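Local coordinates for cystathionine beta-lyase family protein, YNBB B.subtilis ortholog (Clostridium acetobutylicum, PDB 3HVY), which is a putative cystathionine beta-lyase involved in aluminium resistance, carrying pyridoxal phosphate and probably cleaving sulfur-containing amino acids, at the interface of chains A and B. Coordinates in Å, arbitrary orientation; residue numbers count along the deposited sequence, not the author numbering. Chains: chain A/B, Cystathionine beta-lyase family protein, YNBB B.subtilis ortholog.

The interface of chains A and B. Residues chain A 110, 132-133, 142-144; chain B 273-275.
The backbone carbonyl oxygen O of A:Val142 lies 3.2 Å from CB of B:Pro274, and CG of the same pyrrolidine ring is also close to it. Two more carbonyls of chain A take part: O of A:Asp132 lies 3.3 Å from CB of B:Pro274, and O of A:Gly143 lies 3.4 Å from CG of B:Pro274. The proline thus plugs into a socket rimmed largely by main chain, its ring methylenes meeting carbonyl oxygens in close van der Waals contact. B:Pro274 hides 76 Å² against chain A, more than any other residue of the patch, illustrating how one rigid residue can fit closely into part of a two-fold interface.

Apolar groups complete the socket. A:Phe110 and the proline ring point towards each other, the outer ring carbon CE2 of A:Phe110 standing 3.9 Å from CD of B:Pro274, while CG2 of A:Val142 approaches CB of B:Pro274 at 4.1 Å. A:Ile133 reaches past the proline to its neighbour, CG1 and CD1 meeting CB of B:Val273 as the two branched chains cross obliquely.

Beyond the proline, A:Asp132 turns its CG anti to its own carbonyl carbon (chi1 -81°), which brings carboxylate oxygen OD2 to 3.3 Å from CA of B:Gly275. B:Pro274 and B:Gly275 have the backbone torsions of the middle of a type II turn, the glycine with positive phi (80°).

A symmetry-related twin with the chains exchanged repeats the arrangement, which probably helps to hold a pair of chains together within the deposited assembly of four copies. In the fold, B:Val273 to B:Gly275 form part of the loop between helix 261-271 and the 3-10 helix 277-279. Their socket joins the end of helix 101-111, the short helix 131-134 and the loop before the 3-10 helix 146-148.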
# COMPACT_ATOMS: atom_id res chain seq x y z
N PHE A 110 -12.29 28.68 -6.10
CA PHE A 110 -12.44 28.66 -7.54
C PHE A 110 -13.79 28.11 -7.92
O PHE A 110 -14.48 28.67 -8.78
CB PHE A 110 -11.35 27.81 -8.20
CG PHE A 110 -10.13 28.56 -8.61
CD1 PHE A 110 -10.14 29.32 -9.77
CD2 PHE A 110 -8.96 28.46 -7.89
CE1 PHE A 110 -9.01 29.99 -10.18
CE2 PHE A 110 -7.81 29.13 -8.31
CZ PHE A 110 -7.84 29.89 -9.46
N ASP A 132 -1.21 33.60 -4.67
CA ASP A 132 -1.27 33.21 -6.11
C ASP A 132 -2.65 32.71 -6.54
O ASP A 132 -3.05 32.88 -7.69
CB ASP A 132 -0.22 32.14 -6.42
CG ASP A 132 1.17 32.73 -6.64
OD1 ASP A 132 1.25 33.95 -6.90
OD2 ASP A 132 2.17 31.97 -6.59
N ILE A 133 -3.34 32.06 -5.63
CA ILE A 133 -4.73 31.67 -5.88
C ILE A 133 -5.57 32.91 -6.20
O ILE A 133 -6.31 32.92 -7.15
CB ILE A 133 -5.30 30.95 -4.69
CG1 ILE A 133 -4.70 29.55 -4.63
CG2 ILE A 133 -6.81 30.85 -4.75
CD1 ILE A 133 -4.97 28.86 -3.34
N VAL A 142 -0.28 32.39 -13.46
CA VAL A 142 -0.39 31.19 -12.63
C VAL A 142 -1.79 30.61 -12.54
O VAL A 142 -2.02 29.68 -11.75
CB VAL A 142 0.14 31.48 -11.21
CG1 VAL A 142 1.68 31.70 -11.25
CG2 VAL A 142 -0.58 32.68 -10.57
N GLY A 143 -2.68 31.11 -13.39
CA GLY A 143 -4.08 30.67 -13.43
C GLY A 143 -4.88 31.15 -12.23
O GLY A 143 -5.77 30.45 -11.76
N SER A 144 -4.56 32.33 -11.72
CA SER A 144 -5.17 32.82 -10.49
C SER A 144 -6.63 33.25 -10.73
O SER A 144 -7.07 33.41 -11.88
CB SER A 144 -4.41 34.05 -10.01
OG SER A 144 -4.71 35.15 -10.84
N VAL B 273 -3.20 23.97 -7.49
CA VAL B 273 -3.59 25.35 -7.40
C VAL B 273 -2.45 26.24 -7.85
O VAL B 273 -1.27 25.80 -7.88
CB VAL B 273 -4.03 25.78 -5.95
CG1 VAL B 273 -5.43 25.26 -5.62
CG2 VAL B 273 -3.01 25.33 -4.92
N PRO B 274 -2.77 27.46 -8.25
CA PRO B 274 -1.76 28.45 -8.54
C PRO B 274 -0.69 28.52 -7.47
O PRO B 274 -1.00 28.43 -6.29
CB PRO B 274 -2.57 29.73 -8.55
CG PRO B 274 -3.90 29.29 -9.12
CD PRO B 274 -4.13 27.96 -8.55
N GLY B 275 0.55 28.68 -7.89
CA GLY B 275 1.66 28.77 -6.95
C GLY B 275 2.15 27.44 -6.38
O GLY B 275 3.24 27.40 -5.80